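Local coordinates for germination-specific N-acetylmuramoyl-L-alanine amidase, Autolysin (Clostridioides difficile, PDB 7RAG), which probably cleaves the amide bond between N-acetylmuramic acid and L-alanine in peptidoglycan as a zinc-dependent amidase, and is bound here to the lipoprotein GerS, at residues 44-56 / 188-202. Sequence-based numbering, arbitrary orientation.
Sequences INLAITLKLRELI and LTDETYQEKIAWAIY. With EDO (1,2-ethanediol), chain D.
Leu-55 meets two aromatic rings. Leu-55 CB lies over one face of the Tyr-202 ring, 4.0 Å from the centroid, a CH-pi contact offset toward the rim. Leu-55 CD2 comes to the edge of the Trp-199 ring, in plane, 3.8 Å from Trp-199 CE3. The Tyr-202 hydroxyl hydrogen-bonds Ser-59 and a 1,2-ethanediol, probably from the crystallisation liquor. The Gln-194 amide is flat as well. Gln-194 NE2 donates to Leu-188 O at 2.9 Å, near the Gln-194 amide plane and in the carbonyl plane of Leu-188, while Gln-194 OE1 rests 3.2 Å from Ala-47 CB. Helices 41-58 and 191-211 pack across each other in this Amidase_3-family domain, and both touch strand 104-111 of the central mixed sheet. The axes of helices 44-56 and 191-202 cross at -51°. Ala-198 is the knob in a hole made by Ile-48, Lys-51, Leu-52 and Leu-55; Ala-198 CB is 3.6 Å from Lys-51 CB. Lys-51 bends at chi2 (-63°), and its chain then runs past Glu-195 CG. Lys-51 NZ forms salt bridges to Glu-191 OE2 (2.6 Å) and Glu-195 OE2 (2.9 Å), each through the anti lone pair. On the lipoprotein chain, Asp-85 OD2 hydrogen-bonds Trp-199 NE1 and Lys-82 NZ salt-bridges Glu-195 OE1.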
loop_
_atom_site.group_PDB
_atom_site.type_symbol
_atom_site.label_atom_id
_atom_site.label_comp_id
_atom_site.label_asym_id
_atom_site.label_seq_id
_atom_site.Cartn_x
_atom_site.Cartn_y
_atom_site.Cartn_z
ATOM N N ILE B 44 -8.606 33.156 14.594
ATOM C CA ILE B 44 -8.136 32.206 13.588
ATOM C C ILE B 44 -7.148 31.207 14.195
ATOM O O ILE B 44 -7.217 29.999 13.922
ATOM C CB ILE B 44 -7.542 32.973 12.394
ATOM C CG1 ILE B 44 -8.665 33.735 11.678
ATOM C CG2 ILE B 44 -6.804 32.030 11.446
ATOM C CD1 ILE B 44 -8.259 34.353 10.371
ATOM N N ASN B 45 -6.212 31.689 15.014
ATOM C CA ASN B 45 -5.267 30.795 15.672
ATOM C C ASN B 45 -6.002 29.759 16.508
ATOM O O ASN B 45 -5.694 28.559 16.449
ATOM C CB ASN B 45 -4.308 31.585 16.567
ATOM C CG ASN B 45 -3.380 32.479 15.802
ATOM O OD1 ASN B 45 -3.277 32.408 14.582
ATOM N ND2 ASN B 45 -2.682 33.334 16.526
ATOM N N LEU B 46 -6.976 30.219 17.307
ATOM C CA LEU B 46 -7.744 29.306 18.141
ATOM C C LEU B 46 -8.503 28.309 17.287
ATOM O O LEU B 46 -8.560 27.119 17.619
ATOM C CB LEU B 46 -8.706 30.087 19.032
ATOM C CG LEU B 46 -9.640 29.298 19.964
ATOM C CD1 LEU B 46 -8.825 28.557 21.035
ATOM C CD2 LEU B 46 -10.694 30.214 20.611
ATOM N N ALA B 47 -9.082 28.767 16.176
ATOM C CA ALA B 47 -9.861 27.865 15.332
ATOM C C ALA B 47 -8.981 26.756 14.755
ATOM O O ALA B 47 -9.326 25.568 14.846
ATOM C CB ALA B 47 -10.554 28.651 14.216
ATOM N N ILE B 48 -7.839 27.131 14.157
ATOM C CA ILE B 48 -6.941 26.133 13.581
ATOM C C ILE B 48 -6.423 25.199 14.666
ATOM O O ILE B 48 -6.403 23.976 14.493
ATOM C CB ILE B 48 -5.778 26.802 12.820
ATOM C CG1 ILE B 48 -6.308 27.610 11.640
ATOM C CG2 ILE B 48 -4.807 25.754 12.321
ATOM C CD1 ILE B 48 -5.378 28.681 11.199
ATOM N N THR B 49 -6.021 25.756 15.803
ATOM C CA THR B 49 -5.529 24.941 16.906
ATOM C C THR B 49 -6.567 23.925 17.385
ATOM O O THR B 49 -6.210 22.781 17.706
ATOM C CB THR B 49 -5.109 25.851 18.057
ATOM O OG1 THR B 49 -4.077 26.746 17.611
ATOM C CG2 THR B 49 -4.626 25.029 19.222
ATOM N N LEU B 50 -7.853 24.311 17.454
ATOM C CA LEU B 50 -8.857 23.355 17.900
ATOM C C LEU B 50 -9.163 22.307 16.833
ATOM O O LEU B 50 -9.427 21.138 17.171
ATOM C CB LEU B 50 -10.125 24.077 18.349
ATOM C CG LEU B 50 -9.899 24.881 19.638
ATOM C CD1 LEU B 50 -11.118 25.679 19.983
ATOM C CD2 LEU B 50 -9.466 24.008 20.840
ATOM N N LYS B 51 -9.095 22.678 15.550
ATOM C CA LYS B 51 -9.184 21.654 14.503
ATOM C C LYS B 51 -8.050 20.645 14.633
ATOM O O LYS B 51 -8.271 19.424 14.546
ATOM C CB LYS B 51 -9.154 22.287 13.107
ATOM C CG LYS B 51 -10.230 23.332 12.837
ATOM C CD LYS B 51 -11.612 22.758 12.905
ATOM C CE LYS B 51 -12.674 23.792 12.459
ATOM N NZ LYS B 51 -14.045 23.186 12.352
ATOM N N LEU B 52 -6.826 21.149 14.861
ATOM C CA LEU B 52 -5.633 20.303 14.965
ATOM C C LEU B 52 -5.688 19.423 16.211
ATOM O O LEU B 52 -5.304 18.252 16.174
ATOM C CB LEU B 52 -4.380 21.189 14.972
ATOM C CG LEU B 52 -2.970 20.581 15.055
ATOM C CD1 LEU B 52 -2.807 19.435 14.041
ATOM C CD2 LEU B 52 -1.896 21.659 14.830
ATOM N N ARG B 53 -6.162 19.978 17.325
ATOM C CA ARG B 53 -6.432 19.201 18.523
ATOM C C ARG B 53 -7.343 18.014 18.218
ATOM O O ARG B 53 -7.100 16.892 18.679
ATOM C CB ARG B 53 -7.062 20.125 19.582
ATOM C CG ARG B 53 -7.315 19.483 20.927
ATOM C CD ARG B 53 -8.712 18.861 20.993
ATOM N NE ARG B 53 -9.152 18.617 22.362
ATOM C CZ ARG B 53 -9.757 19.521 23.121
ATOM N NH1 ARG B 53 -9.998 20.731 22.622
ATOM N NH2 ARG B 53 -10.133 19.208 24.360
ATOM N N GLU B 54 -8.434 18.255 17.483
ATOM C CA GLU B 54 -9.323 17.140 17.158
ATOM C C GLU B 54 -8.617 16.081 16.306
ATOM O O GLU B 54 -8.739 14.874 16.570
ATOM C CB GLU B 54 -10.584 17.657 16.469
ATOM C CG GLU B 54 -11.500 18.320 17.436
ATOM C CD GLU B 54 -12.740 18.906 16.794
ATOM O OE1 GLU B 54 -12.849 18.869 15.539
ATOM O OE2 GLU B 54 -13.598 19.411 17.568
ATOM N N LEU B 55 -7.847 16.514 15.300
ATOM C CA LEU B 55 -7.101 15.552 14.483
ATOM C C LEU B 55 -6.181 14.692 15.342
ATOM O O LEU B 55 -6.160 13.464 15.217
ATOM C CB LEU B 55 -6.290 16.269 13.399
ATOM C CG LEU B 55 -7.155 16.827 12.264
ATOM C CD1 LEU B 55 -6.349 17.782 11.389
ATOM C CD2 LEU B 55 -7.762 15.707 11.442
ATOM N N ILE B 56 -5.419 15.321 16.226
ATOM C CA ILE B 56 -4.409 14.583 16.974
ATOM C C ILE B 56 -5.058 13.659 17.996
ATOM O O ILE B 56 -4.660 12.498 18.143
ATOM C CB ILE B 56 -3.428 15.566 17.635
ATOM C CG1 ILE B 56 -2.531 16.228 16.578
ATOM C CG2 ILE B 56 -2.620 14.873 18.764
ATOM C CD1 ILE B 56 -1.830 17.524 17.081
ATOM N N LEU B 188 -8.412 32.643 5.157
ATOM C CA LEU B 188 -8.125 32.285 6.541
ATOM C C LEU B 188 -9.340 32.420 7.438
ATOM O O LEU B 188 -9.389 31.783 8.499
ATOM C CB LEU B 188 -6.997 33.146 7.095
ATOM C CG LEU B 188 -5.579 32.773 6.668
ATOM C CD1 LEU B 188 -4.594 33.766 7.246
ATOM C CD2 LEU B 188 -5.220 31.360 7.097
ATOM N N THR B 189 -10.314 33.239 7.054
ATOM C CA THR B 189 -11.542 33.255 7.841
ATOM C C THR B 189 -12.487 32.113 7.496
ATOM O O THR B 189 -13.560 32.030 8.100
ATOM C CB THR B 189 -12.277 34.586 7.675
ATOM O OG1 THR B 189 -12.509 34.833 6.284
ATOM C CG2 THR B 189 -11.456 35.716 8.281
ATOM N N ASP B 190 -12.133 31.240 6.552
ATOM C CA ASP B 190 -13.034 30.173 6.130
ATOM C C ASP B 190 -12.770 28.885 6.903
ATOM O O ASP B 190 -11.652 28.363 6.892
ATOM C CB ASP B 190 -12.895 29.919 4.629
ATOM C CG ASP B 190 -13.774 28.785 4.152
ATOM O OD1 ASP B 190 -15.001 28.993 4.020
ATOM O OD2 ASP B 190 -13.235 27.682 3.926
ATOM N N GLU B 191 -13.818 28.364 7.550
ATOM C CA GLU B 191 -13.679 27.173 8.382
ATOM C C GLU B 191 -13.102 25.996 7.603
ATOM O O GLU B 191 -12.344 25.191 8.165
ATOM C CB GLU B 191 -15.032 26.798 8.997
ATOM C CG GLU B 191 -14.977 25.593 9.929
ATOM C CD GLU B 191 -16.104 25.568 10.954
ATOM O OE1 GLU B 191 -17.077 26.339 10.776
ATOM O OE2 GLU B 191 -16.017 24.778 11.934
ATOM N N THR B 192 -13.412 25.891 6.309
ATOM C CA THR B 192 -12.892 24.770 5.532
ATOM C C THR B 192 -11.411 24.945 5.236
ATOM O O THR B 192 -10.640 23.974 5.260
ATOM C CB THR B 192 -13.681 24.614 4.244
ATOM O OG1 THR B 192 -15.077 24.710 4.545
ATOM C CG2 THR B 192 -13.398 23.256 3.638
ATOM N N TYR B 193 -10.989 26.174 4.958
ATOM C CA TYR B 193 -9.567 26.411 4.767
ATOM C C TYR B 193 -8.810 26.160 6.060
ATOM O O TYR B 193 -7.717 25.579 6.048
ATOM C CB TYR B 193 -9.345 27.833 4.262
ATOM C CG TYR B 193 -7.966 28.091 3.688
ATOM C CD1 TYR B 193 -7.613 27.603 2.445
ATOM C CD2 TYR B 193 -7.030 28.850 4.386
ATOM C CE1 TYR B 193 -6.367 27.846 1.915
ATOM C CE2 TYR B 193 -5.776 29.094 3.863
ATOM C CZ TYR B 193 -5.453 28.584 2.630
ATOM O OH TYR B 193 -4.213 28.825 2.091
ATOM N N GLN B 194 -9.384 26.577 7.189
ATOM C CA GLN B 194 -8.751 26.304 8.471
ATOM C C GLN B 194 -8.579 24.810 8.690
ATOM O O GLN B 194 -7.533 24.365 9.183
ATOM C CB GLN B 194 -9.568 26.923 9.596
ATOM C CG GLN B 194 -9.733 28.431 9.462
ATOM C CD GLN B 194 -10.692 28.984 10.495
ATOM O OE1 GLN B 194 -11.385 28.225 11.169
ATOM N NE2 GLN B 194 -10.728 30.308 10.636
ATOM N N GLU B 195 -9.584 24.015 8.313
ATOM C CA GLU B 195 -9.456 22.567 8.467
ATOM C C GLU B 195 -8.375 21.998 7.557
ATOM O O GLU B 195 -7.647 21.080 7.949
ATOM C CB GLU B 195 -10.793 21.883 8.208
ATOM C CG GLU B 195 -11.830 22.213 9.244
ATOM C CD GLU B 195 -13.190 21.595 8.948
ATOM O OE1 GLU B 195 -13.346 20.931 7.895
ATOM O OE2 GLU B 195 -14.106 21.762 9.783
ATOM N N LYS B 196 -8.262 22.527 6.337
ATOM C CA LYS B 196 -7.197 22.096 5.433
ATOM C C LYS B 196 -5.817 22.327 6.055
ATOM O O LYS B 196 -4.939 21.451 6.009
ATOM C CB LYS B 196 -7.341 22.853 4.115
ATOM C CG LYS B 196 -6.737 22.198 2.893
ATOM C CD LYS B 196 -7.510 22.633 1.629
ATOM C CE LYS B 196 -6.987 21.937 0.361
ATOM N NZ LYS B 196 -7.823 22.236 -0.843
ATOM N N ILE B 197 -5.615 23.507 6.649
ATOM C CA ILE B 197 -4.336 23.817 7.289
ATOM C C ILE B 197 -4.072 22.866 8.448
ATOM O O ILE B 197 -2.957 22.355 8.625
ATOM C CB ILE B 197 -4.322 25.278 7.768
ATOM C CG1 ILE B 197 -4.211 26.220 6.577
ATOM C CG2 ILE B 197 -3.196 25.490 8.812
ATOM C CD1 ILE B 197 -4.448 27.640 6.935
ATOM N N ALA B 198 -5.093 22.637 9.278
ATOM C CA ALA B 198 -4.912 21.702 10.377
ATOM C C ALA B 198 -4.519 20.331 9.847
ATOM O O ALA B 198 -3.614 19.691 10.383
ATOM C CB ALA B 198 -6.181 21.626 11.222
ATOM N N TRP B 199 -5.173 19.885 8.776
ATOM C CA TRP B 199 -4.821 18.622 8.144
ATOM C C TRP B 199 -3.361 18.606 7.695
ATOM O O TRP B 199 -2.637 17.626 7.935
ATOM C CB TRP B 199 -5.739 18.369 6.955
ATOM C CG TRP B 199 -5.406 17.117 6.288
ATOM C CD1 TRP B 199 -4.721 16.967 5.119
ATOM C CD2 TRP B 199 -5.677 15.801 6.772
ATOM N NE1 TRP B 199 -4.569 15.637 4.839
ATOM C CE2 TRP B 199 -5.148 14.900 5.839
ATOM C CE3 TRP B 199 -6.331 15.299 7.902
ATOM C CZ2 TRP B 199 -5.247 13.525 5.998
ATOM C CZ3 TRP B 199 -6.433 13.939 8.059
ATOM C CH2 TRP B 199 -5.894 13.065 7.114
ATOM N N ALA B 200 -2.902 19.682 7.054
ATOM C CA ALA B 200 -1.507 19.719 6.619
ATOM C C ALA B 200 -0.553 19.606 7.813
ATOM O O ALA B 200 0.415 18.834 7.783
ATOM C CB ALA B 200 -1.235 20.989 5.819
ATOM N N ILE B 201 -0.829 20.353 8.889
ATOM C CA ILE B 201 0.057 20.312 10.051
ATOM C C ILE B 201 0.046 18.925 10.679
ATOM O O ILE B 201 1.095 18.389 11.083
ATOM C CB ILE B 201 -0.323 21.386 11.083
ATOM C CG1 ILE B 201 -0.445 22.760 10.413
ATOM C CG2 ILE B 201 0.731 21.387 12.201
ATOM C CD1 ILE B 201 -0.785 23.903 11.366
ATOM N N TYR B 202 -1.139 18.331 10.786
ATOM C CA TYR B 202 -1.278 17.011 11.383
ATOM C C TYR B 202 -0.504 15.974 10.584
ATOM O O TYR B 202 0.212 15.139 11.158
ATOM C CB TYR B 202 -2.764 16.665 11.469
ATOM C CG TYR B 202 -3.110 15.209 11.635
ATOM C CD1 TYR B 202 -2.870 14.536 12.835
ATOM C CD2 TYR B 202 -3.722 14.509 10.598
ATOM C CE1 TYR B 202 -3.212 13.199 12.987
ATOM C CE2 TYR B 202 -4.058 13.176 10.729
ATOM C CZ TYR B 202 -3.804 12.528 11.927
ATOM O OH TYR B 202 -4.154 11.208 12.045
HETATM C C1 EDO D . -8.995 11.112 12.367
HETATM O O1 EDO D . -8.539 9.767 12.105
HETATM C C2 EDO D . -7.886 12.060 11.981
HETATM O O2 EDO D . -6.910 11.256 11.282
#